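Local coordinates for hypothetical protein BT_3535 (PDB 3KNY) that is of unknown function but belongs to the BT_3535-like family and is probably a bacterial lipoprotein built from two domains, at residues F59-R68 and L95-T103; V145-I156 and V180-I189. All blocks are in the same frame, centred on the assembly; numbering follows the deposited sequence.

Interaction 1: residues F59-R68 and L95-T103; sequences FLKKDISEKR and LNIADEDGT
Glu100 reaches over to the start of helix 66-84 and sets its carboxylate against Ser65, the N-cap residue, and the flank of Arg68. OE1 of Glu100 takes the backbone N-H of Ser65 on its syn side at 3.0 Å, nearly straight at 165°, while the other oxygen, OE2, accepts from the Ser65 hydroxyl. That same OG accepts from Arg68 N at 3.0 Å, as its chi1 of 87° turns it back over the first helical turn, so cap and carboxylate form one chain of bonds. The Arg68 side chain runs past Glu100 in the opposite direction, CB of Arg68 lying beside CD of Glu100. Arg68 leaves its helix with CG opposite the backbone N (chi1 -178°) and then bends at chi2, bringing the guanidinium to the end of strand 93-97, where NH2 donates to Ala98 O at 2.8 Å from above the carbonyl plane. NH1 of Arg68 is bound by Glu71 and by the carbonyl of Pro218. Alongside this polar group, the Phe59 ring has Ile97 over one face, with Ile97 CB 3.7 Å from the ring centroid in a CH-pi contact, and Leu60 over the other; Ile72 of the helix adjoins both Phe59 and Ile97. At the exposed border, Lys62 NZ forms a salt bridge with Asp99, 3.2 Å from OD1, though its hydrogen bonds to both oxygens are weak. With an alanine here instead of Glu100, the backbone N-H and hydroxyl of Ser65 would probably lose their shared partner, and the aliphatic flank of Arg68 its cover. Within this beta-alpha-beta unit of strand 53-55, helix 66-84 and strand 93-97, the chemistry implies a buried Phe59-Ile97 layer joined to a polar, charged group at the helix start, which would probably favour the ionised form of Glu100.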
loop_
_atom_site.group_PDB
_atom_site.type_symbol
_atom_site.label_atom_id
_atom_site.label_comp_id
_atom_site.label_asym_id
_atom_site.label_seq_id
_atom_site.Cartn_x
_atom_site.Cartn_y
_atom_site.Cartn_z
ATOM N N PHE A 59 -2.040 2.265 11.074
ATOM C CA PHE A 59 -2.170 1.179 12.034
ATOM C C PHE A 59 -1.675 1.470 13.446
ATOM O O PHE A 59 -2.028 0.756 14.386
ATOM C CB PHE A 59 -1.433 -0.039 11.527
ATOM C CG PHE A 59 0.050 0.028 11.712
ATOM C CD1 PHE A 59 0.841 0.797 10.859
ATOM C CD2 PHE A 59 0.665 -0.710 12.725
ATOM C CE1 PHE A 59 2.221 0.838 11.016
ATOM C CE2 PHE A 59 2.039 -0.677 12.883
ATOM C CZ PHE A 59 2.821 0.100 12.022
ATOM N N LEU A 60 -0.821 2.477 13.600
ATOM C CA LEU A 60 -0.339 2.872 14.929
ATOM C C LEU A 60 -1.399 3.691 15.648
ATOM O O LEU A 60 -1.235 4.013 16.816
ATOM C CB LEU A 60 0.980 3.658 14.839
ATOM C CG LEU A 60 2.228 2.857 14.438
ATOM C CD1 LEU A 60 3.380 3.783 14.109
ATOM C CD2 LEU A 60 2.630 1.878 15.523
ATOM N N LYS A 61 -2.493 4.015 14.967
ATOM C CA LYS A 61 -3.571 4.746 15.596
ATOM C C LYS A 61 -4.582 3.785 16.232
ATOM O O LYS A 61 -5.778 4.052 16.248
ATOM C CB LYS A 61 -4.244 5.678 14.584
ATOM C CG LYS A 61 -3.276 6.648 13.892
ATOM C CD LYS A 61 -3.882 8.058 13.710
ATOM C CE LYS A 61 -3.410 8.738 12.411
ATOM N NZ LYS A 61 -3.874 8.029 11.145
ATOM N N LYS A 62 -4.098 2.683 16.796
ATOM C CA LYS A 62 -4.978 1.644 17.313
ATOM C C LYS A 62 -4.174 0.687 18.174
ATOM O O LYS A 62 -2.996 0.454 17.921
ATOM C CB LYS A 62 -5.609 0.881 16.145
ATOM C CG LYS A 62 -6.944 0.202 16.438
ATOM C CD LYS A 62 -7.587 -0.332 15.142
ATOM C CE LYS A 62 -8.215 0.792 14.300
ATOM N NZ LYS A 62 -8.507 0.373 12.898
ATOM N N ASP A 63 -4.822 0.115 19.177
ATOM C CA ASP A 63 -4.136 -0.754 20.118
ATOM C C ASP A 63 -3.783 -2.085 19.468
ATOM O O ASP A 63 -4.663 -2.817 19.047
ATOM C CB ASP A 63 -5.011 -0.982 21.346
ATOM C CG ASP A 63 -5.449 0.317 22.000
ATOM O OD1 ASP A 63 -4.751 1.348 21.836
ATOM O OD2 ASP A 63 -6.502 0.300 22.679
ATOM N N ILE A 64 -2.489 -2.383 19.412
ATOM C CA ILE A 64 -1.957 -3.574 18.751
ATOM C C ILE A 64 -1.502 -4.565 19.808
ATOM O O ILE A 64 -0.737 -4.197 20.673
ATOM C CB ILE A 64 -0.692 -3.220 17.894
ATOM C CG1 ILE A 64 -0.888 -1.935 17.058
ATOM C CG2 ILE A 64 -0.278 -4.398 17.031
ATOM C CD1 ILE A 64 -0.286 -0.630 17.703
ATOM N N SER A 65 -1.921 -5.824 19.737
ATOM C CA SER A 65 -1.454 -6.819 20.714
ATOM C C SER A 65 0.035 -7.092 20.563
ATOM O O SER A 65 0.653 -6.710 19.567
ATOM C CB SER A 65 -2.200 -8.141 20.571
ATOM O OG SER A 65 -1.588 -8.973 19.603
ATOM N N GLU A 66 0.603 -7.771 21.552
ATOM C CA GLU A 66 2.017 -8.132 21.526
ATOM C C GLU A 66 2.252 -9.189 20.450
ATOM O O GLU A 66 3.244 -9.111 19.728
ATOM C CB GLU A 66 2.519 -8.605 22.906
ATOM C CG GLU A 66 2.456 -7.532 24.018
ATOM C CD GLU A 66 3.103 -6.186 23.627
ATOM O OE1 GLU A 66 4.230 -6.174 23.081
ATOM O OE2 GLU A 66 2.486 -5.126 23.869
ATOM N N LYS A 67 1.337 -10.151 20.318
ATOM C CA LYS A 67 1.426 -11.151 19.244
ATOM C C LYS A 67 1.553 -10.438 17.887
ATOM O O LYS A 67 2.379 -10.812 17.053
ATOM C CB LYS A 67 0.195 -12.068 19.230
ATOM C CG LYS A 67 0.311 -13.282 18.282
ATOM C CD LYS A 67 -1.042 -13.717 17.661
ATOM C CE LYS A 67 -1.544 -12.694 16.624
ATOM N NZ LYS A 67 -2.645 -13.177 15.739
ATOM N N ARG A 68 0.733 -9.401 17.699
ATOM C CA ARG A 68 0.711 -8.632 16.465
ATOM C C ARG A 68 1.980 -7.817 16.285
ATOM O O ARG A 68 2.583 -7.860 15.219
ATOM C CB ARG A 68 -0.512 -7.724 16.420
ATOM C CG ARG A 68 -0.656 -6.915 15.137
ATOM C CD ARG A 68 -0.724 -7.801 13.894
ATOM N NE ARG A 68 -0.869 -7.035 12.646
ATOM C CZ ARG A 68 -0.813 -7.569 11.420
ATOM N NH1 ARG A 68 -0.612 -8.873 11.272
ATOM N NH2 ARG A 68 -0.951 -6.809 10.330
ATOM N N LEU A 95 2.995 0.778 1.065
ATOM C CA LEU A 95 2.890 -0.238 2.124
ATOM C C LEU A 95 1.789 0.122 3.130
ATOM O O LEU A 95 1.716 1.258 3.568
ATOM C CB LEU A 95 4.220 -0.391 2.857
ATOM C CG LEU A 95 4.336 -1.496 3.917
ATOM C CD1 LEU A 95 4.211 -2.848 3.254
ATOM C CD2 LEU A 95 5.666 -1.383 4.711
ATOM N N ASN A 96 0.916 -0.840 3.437
ATOM C CA ASN A 96 -0.108 -0.745 4.492
ATOM C C ASN A 96 0.142 -1.857 5.451
ATOM O O ASN A 96 0.643 -2.915 5.065
ATOM C CB ASN A 96 -1.511 -1.055 4.006
ATOM C CG ASN A 96 -2.068 0.001 3.149
ATOM O OD1 ASN A 96 -1.702 1.163 3.240
ATOM N ND2 ASN A 96 -2.974 -0.387 2.297
ATOM N N ILE A 97 -0.266 -1.634 6.695
ATOM C CA ILE A 97 -0.170 -2.622 7.735
ATOM C C ILE A 97 -1.613 -2.934 8.093
ATOM O O ILE A 97 -2.350 -2.046 8.548
ATOM C CB ILE A 97 0.590 -2.062 8.927
ATOM C CG1 ILE A 97 1.808 -1.237 8.448
ATOM C CG2 ILE A 97 0.968 -3.196 9.889
ATOM C CD1 ILE A 97 2.832 -2.001 7.719
ATOM N N ALA A 98 -2.032 -4.172 7.840
ATOM C CA ALA A 98 -3.412 -4.569 8.095
ATOM C C ALA A 98 -3.677 -4.534 9.590
ATOM O O ALA A 98 -2.748 -4.649 10.407
ATOM C CB ALA A 98 -3.681 -5.945 7.557
ATOM N N ASP A 99 -4.945 -4.359 9.948
ATOM C CA ASP A 99 -5.355 -4.401 11.344
ATOM C C ASP A 99 -5.282 -5.835 11.867
ATOM O O ASP A 99 -5.088 -6.791 11.105
ATOM C CB ASP A 99 -6.785 -3.889 11.491
ATOM C CG ASP A 99 -6.892 -2.388 11.351
ATOM O OD1 ASP A 99 -6.140 -1.657 12.030
ATOM O OD2 ASP A 99 -7.754 -1.941 10.571
ATOM N N GLU A 100 -5.452 -5.977 13.176
ATOM C CA GLU A 100 -5.493 -7.293 13.803
ATOM C C GLU A 100 -6.894 -7.911 13.600
ATOM O O GLU A 100 -7.030 -9.137 13.675
ATOM C CB GLU A 100 -5.089 -7.204 15.293
ATOM C CG GLU A 100 -4.344 -8.441 15.847
ATOM C CD GLU A 100 -3.763 -8.243 17.261
ATOM O OE1 GLU A 100 -3.724 -7.099 17.760
ATOM O OE2 GLU A 100 -3.316 -9.237 17.873
ATOM N N ASP A 101 -7.912 -7.073 13.311
ATOM C CA ASP A 101 -9.299 -7.546 13.056
ATOM C C ASP A 101 -9.263 -8.839 12.243
ATOM O O ASP A 101 -8.692 -8.861 11.172
ATOM C CB ASP A 101 -10.212 -6.465 12.394
ATOM C CG ASP A 101 -9.676 -5.915 11.040
ATOM O OD1 ASP A 101 -9.380 -6.682 10.092
ATOM O OD2 ASP A 101 -9.614 -4.673 10.896
ATOM N N GLY A 102 -9.830 -9.921 12.766
ATOM C CA GLY A 102 -9.712 -11.240 12.129
ATOM C C GLY A 102 -11.040 -11.844 11.690
ATOM O O GLY A 102 -11.773 -11.215 10.915
ATOM N N THR A 103 -11.303 -13.067 12.190
ATOM C CA THR A 103 -12.531 -13.908 11.982
ATOM C C THR A 103 -12.122 -15.386 12.002
ATOM O O THR A 103 -10.955 -15.714 11.764
ATOM C CB THR A 103 -13.373 -13.625 10.674
ATOM O OG1 THR A 103 -14.296 -12.553 10.901
ATOM C CG2 THR A 103 -14.186 -14.860 10.255
#

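Interaction 2: residues V145-I156 and V180-I189; sequences VTYKKSDDDVTI and VSYDKDKKLI
Two beta hairpins pack face to face here: strands 140-149 and 154-164 of the three-stranded antiparallel sheet against strands 177-183 and 188-201 of the mixed sheet. No hydrogen bond crosses between the two segments; the sheets meet through side chains. Tyr182 and Val154 stand at about a right angle, and CB of Val154 sits over the centre of the Tyr182 ring, 3.6 Å from its centroid in a CH-pi contact. Pro218, the C-terminal residue, touches both. Deeper in, Ile189 CD1 sits over the centre of one face of the Tyr147 ring in a second CH-pi contact, 3.7 Å from the centroid and 10° off the normal. CG of Tyr147 stands between its backbone N and carbonyl carbon (chi1 57°), which turns the ring toward Ile189. The Tyr147 hydroxyl is hydrogen-bonded to the terminal carboxylate of Pro218. Ile156 and Ile189 meet tip to tip through their CD1 atoms, while CG1 of Val180 touches both CG2 of Val145, again tip to tip, and CG1 of Ile156. At the turn of 180-189, Lys187 and Leu188 face Asp183 in a G1 beta bulge, and Asp183 OD1 accepts from Lys186 N at 3.0 Å, an Asx motif. The outer end is more polar: Asp153 slides past Tyr182 with its carboxylate plane 53° from the ring, and its OD1 touches CE of Lys184 at 3.7 Å.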
loop_
_atom_site.group_PDB
_atom_site.type_symbol
_atom_site.label_atom_id
_atom_site.label_comp_id
_atom_site.label_asym_id
_atom_site.label_seq_id
_atom_site.Cartn_x
_atom_site.Cartn_y
_atom_site.Cartn_z
ATOM N N VAL A 145 -8.473 -7.172 -0.737
ATOM C CA VAL A 145 -7.997 -8.555 -0.778
ATOM C C VAL A 145 -8.548 -9.269 0.418
ATOM O O VAL A 145 -8.508 -8.734 1.523
ATOM C CB VAL A 145 -6.461 -8.628 -0.640
ATOM C CG1 VAL A 145 -6.018 -10.042 -0.602
ATOM C CG2 VAL A 145 -5.794 -7.916 -1.792
ATOM N N THR A 146 -9.047 -10.481 0.217
ATOM C CA THR A 146 -9.491 -11.310 1.327
ATOM C C THR A 146 -8.573 -12.488 1.382
ATOM O O THR A 146 -8.269 -13.063 0.354
ATOM C CB THR A 146 -10.922 -11.762 1.146
ATOM O OG1 THR A 146 -11.764 -10.615 1.268
ATOM C CG2 THR A 146 -11.306 -12.765 2.213
ATOM N N TYR A 147 -8.136 -12.856 2.580
ATOM C CA TYR A 147 -7.160 -13.917 2.733
ATOM C C TYR A 147 -7.262 -14.641 4.059
ATOM O O TYR A 147 -7.942 -14.193 4.988
ATOM C CB TYR A 147 -5.748 -13.350 2.578
ATOM C CG TYR A 147 -5.392 -12.217 3.535
ATOM C CD1 TYR A 147 -5.796 -10.906 3.285
ATOM C CD2 TYR A 147 -4.621 -12.449 4.670
ATOM C CE1 TYR A 147 -5.462 -9.862 4.158
ATOM C CE2 TYR A 147 -4.269 -11.409 5.543
ATOM C CZ TYR A 147 -4.701 -10.125 5.282
ATOM O OH TYR A 147 -4.369 -9.111 6.135
ATOM N N LYS A 148 -6.564 -15.772 4.122
ATOM C CA LYS A 148 -6.444 -16.556 5.327
ATOM C C LYS A 148 -4.979 -16.527 5.742
ATOM O O LYS A 148 -4.088 -16.800 4.940
ATOM C CB LYS A 148 -6.888 -17.983 5.050
ATOM C CG LYS A 148 -7.670 -18.619 6.186
ATOM C CD LYS A 148 -7.914 -20.101 5.935
ATOM C CE LYS A 148 -6.592 -20.872 5.865
ATOM N NZ LYS A 148 -6.764 -22.281 6.318
ATOM N N LYS A 149 -4.729 -16.147 6.983
ATOM C CA LYS A 149 -3.372 -16.095 7.509
ATOM C C LYS A 149 -3.224 -17.226 8.529
ATOM O O LYS A 149 -4.125 -17.458 9.337
ATOM C CB LYS A 149 -3.091 -14.733 8.160
ATOM C CG LYS A 149 -1.671 -14.589 8.708
ATOM C CD LYS A 149 -1.445 -13.225 9.349
ATOM C CE LYS A 149 -0.255 -13.238 10.314
ATOM N NZ LYS A 149 -0.651 -13.826 11.625
ATOM N N SER A 150 -2.107 -17.946 8.465
ATOM C CA SER A 150 -1.796 -18.973 9.458
ATOM C C SER A 150 -0.320 -18.825 9.891
ATOM O O SER A 150 0.389 -17.913 9.420
ATOM C CB SER A 150 -2.099 -20.364 8.903
ATOM O OG SER A 150 -1.195 -20.688 7.870
ATOM N N ASP A 151 0.115 -19.695 10.810
ATOM C CA ASP A 151 1.503 -19.701 11.317
ATOM C C ASP A 151 2.483 -19.613 10.129
ATOM O O ASP A 151 3.349 -18.734 10.062
ATOM C CB ASP A 151 1.777 -20.960 12.186
ATOM N N ASP A 152 2.264 -20.489 9.156
ATOM C CA ASP A 152 3.176 -20.677 8.023
ATOM C C ASP A 152 2.836 -19.823 6.820
ATOM O O ASP A 152 3.664 -19.039 6.368
ATOM C CB ASP A 152 3.183 -22.155 7.595
ATOM C CG ASP A 152 1.870 -22.870 7.921
ATOM O OD1 ASP A 152 1.663 -23.196 9.120
ATOM O OD2 ASP A 152 1.055 -23.094 6.992
ATOM N N ASP A 153 1.609 -19.964 6.324
ATOM C CA ASP A 153 1.262 -19.435 5.025
ATOM C C ASP A 153 0.124 -18.408 5.021
ATOM O O ASP A 153 -0.699 -18.367 5.945
ATOM C CB ASP A 153 0.902 -20.619 4.110
ATOM C CG ASP A 153 1.075 -20.300 2.633
ATOM O OD1 ASP A 153 1.669 -19.256 2.275
ATOM O OD2 ASP A 153 0.617 -21.116 1.823
ATOM N N VAL A 154 0.105 -17.590 3.964
ATOM C CA VAL A 154 -0.996 -16.673 3.671
ATOM C C VAL A 154 -1.611 -17.004 2.315
ATOM O O VAL A 154 -0.898 -17.036 1.314
ATOM C CB VAL A 154 -0.509 -15.244 3.580
ATOM C CG1 VAL A 154 -1.618 -14.338 3.016
ATOM C CG2 VAL A 154 -0.021 -14.792 4.944
ATOM N N THR A 155 -2.927 -17.225 2.280
ATOM C CA THR A 155 -3.607 -17.595 1.045
ATOM C C THR A 155 -4.782 -16.667 0.646
ATOM O O THR A 155 -5.719 -16.467 1.436
ATOM C CB THR A 155 -4.074 -19.051 1.099
ATOM O OG1 THR A 155 -5.052 -19.256 2.148
ATOM C CG2 THR A 155 -2.845 -19.963 1.253
ATOM N N ILE A 156 -4.718 -16.156 -0.604
ATOM C CA ILE A 156 -5.671 -15.188 -1.151
ATOM C C ILE A 156 -6.954 -15.852 -1.626
ATOM O O ILE A 156 -6.940 -16.684 -2.515
ATOM C CB ILE A 156 -5.086 -14.408 -2.339
ATOM C CG1 ILE A 156 -3.718 -13.793 -2.003
ATOM C CG2 ILE A 156 -6.098 -13.346 -2.810
ATOM C CD1 ILE A 156 -3.744 -12.818 -0.868
ATOM N N VAL A 180 -2.601 -10.075 -7.807
ATOM C CA VAL A 180 -2.406 -10.191 -6.373
ATOM C C VAL A 180 -1.666 -11.478 -6.097
ATOM O O VAL A 180 -1.920 -12.509 -6.708
ATOM C CB VAL A 180 -3.710 -10.191 -5.599
ATOM C CG1 VAL A 180 -3.427 -10.240 -4.111
ATOM C CG2 VAL A 180 -4.492 -8.921 -5.901
ATOM N N SER A 181 -0.709 -11.419 -5.202
ATOM C CA SER A 181 0.017 -12.593 -4.850
ATOM C C SER A 181 0.660 -12.387 -3.483
ATOM O O SER A 181 0.730 -11.262 -2.992
ATOM C CB SER A 181 1.073 -12.844 -5.880
ATOM O OG SER A 181 2.141 -11.972 -5.629
ATOM N N TYR A 182 1.104 -13.472 -2.863
ATOM C CA TYR A 182 1.813 -13.380 -1.606
ATOM C C TYR A 182 3.295 -13.709 -1.840
ATOM O O TYR A 182 3.617 -14.767 -2.362
ATOM C CB TYR A 182 1.179 -14.317 -0.593
ATOM C CG TYR A 182 1.917 -14.400 0.712
ATOM C CD1 TYR A 182 2.003 -13.304 1.551
ATOM C CD2 TYR A 182 2.512 -15.595 1.122
ATOM C CE1 TYR A 182 2.673 -13.388 2.763
ATOM C CE2 TYR A 182 3.169 -15.688 2.315
ATOM C CZ TYR A 182 3.249 -14.584 3.136
ATOM O OH TYR A 182 3.935 -14.679 4.320
ATOM N N ASP A 183 4.182 -12.776 -1.481
ATOM C CA ASP A 183 5.626 -12.968 -1.623
ATOM C C ASP A 183 6.159 -13.656 -0.383
ATOM O O ASP A 183 6.201 -13.060 0.693
ATOM C CB ASP A 183 6.329 -11.632 -1.815
ATOM C CG ASP A 183 7.816 -11.786 -1.984
ATOM O OD1 ASP A 183 8.428 -12.645 -1.296
ATOM O OD2 ASP A 183 8.386 -11.041 -2.800
ATOM N N LYS A 184 6.603 -14.898 -0.530
ATOM C CA LYS A 184 6.988 -15.686 0.653
ATOM C C LYS A 184 8.315 -15.252 1.269
ATOM O O LYS A 184 8.547 -15.500 2.447
ATOM C CB LYS A 184 6.970 -17.186 0.339
ATOM C CG LYS A 184 5.569 -17.721 0.046
ATOM C CD LYS A 184 5.596 -19.177 -0.434
ATOM C CE LYS A 184 4.223 -19.861 -0.287
ATOM N NZ LYS A 184 4.213 -21.268 -0.796
ATOM N N ASP A 185 9.172 -14.586 0.498
ATOM C CA ASP A 185 10.414 -14.037 1.068
ATOM C C ASP A 185 10.151 -12.797 1.934
ATOM O O ASP A 185 10.535 -12.753 3.102
ATOM C CB ASP A 185 11.396 -13.632 -0.028
ATOM C CG ASP A 185 11.737 -14.749 -0.934
ATOM O OD1 ASP A 185 11.901 -15.880 -0.433
ATOM O OD2 ASP A 185 11.837 -14.489 -2.150
ATOM N N LYS A 186 9.511 -11.792 1.332
ATOM C CA LYS A 186 9.210 -10.526 1.992
ATOM C C LYS A 186 8.063 -10.677 2.975
ATOM O O LYS A 186 7.898 -9.838 3.852
ATOM C CB LYS A 186 8.829 -9.466 0.963
ATOM C CG LYS A 186 9.840 -9.272 -0.157
ATOM C CD LYS A 186 9.459 -8.075 -0.967
ATOM C CE LYS A 186 10.229 -7.949 -2.251
ATOM N NZ LYS A 186 9.414 -7.142 -3.178
ATOM N N LYS A 187 7.270 -11.740 2.816
ATOM C CA LYS A 187 6.100 -12.009 3.662
ATOM C C LYS A 187 5.077 -10.872 3.556
ATOM O O LYS A 187 4.494 -10.454 4.552
ATOM C CB LYS A 187 6.528 -12.274 5.110
ATOM C CG LYS A 187 7.553 -13.432 5.233
ATOM C CD LYS A 187 8.180 -13.567 6.648
ATOM C CE LYS A 187 9.507 -14.336 6.610
ATOM N NZ LYS A 187 9.489 -15.412 5.552
ATOM N N LEU A 188 4.882 -10.384 2.327
ATOM C CA LEU A 188 3.915 -9.326 2.012
ATOM C C LEU A 188 2.904 -9.796 0.964
ATOM O O LEU A 188 3.202 -10.688 0.169
ATOM C CB LEU A 188 4.645 -8.108 1.433
ATOM C CG LEU A 188 5.659 -7.383 2.306
ATOM C CD1 LEU A 188 6.339 -6.281 1.481
ATOM C CD2 LEU A 188 4.972 -6.806 3.528
ATOM N N ILE A 189 1.724 -9.177 0.955
ATOM C CA ILE A 189 0.775 -9.319 -0.146
ATOM C C ILE A 189 1.068 -8.171 -1.090
ATOM O O ILE A 189 1.220 -7.076 -0.626
ATOM C CB ILE A 189 -0.675 -9.232 0.347
ATOM C CG1 ILE A 189 -0.984 -10.404 1.298
ATOM C CG2 ILE A 189 -1.655 -9.270 -0.804
ATOM C CD1 ILE A 189 -2.329 -10.285 2.033
#

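In the fold
Both interactions reach the mixed sheet, in series along the chain: interaction 1 sets the loop and helix start on one end of strand 93-97, while interaction 2 lays the three-stranded sheet against the hairpin 177-183 and 188-201. Each is partly buried, pairing an inner apolar layer with an outer polar border. Interaction 1 relies heavily on charge and hydrogen bonds at a helix N-terminus, whereas interaction 2 is chiefly aliphatic and aromatic contact between sheets. They touch where Ala98 CB lies 3.5 Å from Tyr147 OH and where Leu95 packs on Leu188. The C-terminal residue, Pro218, borders both contacts.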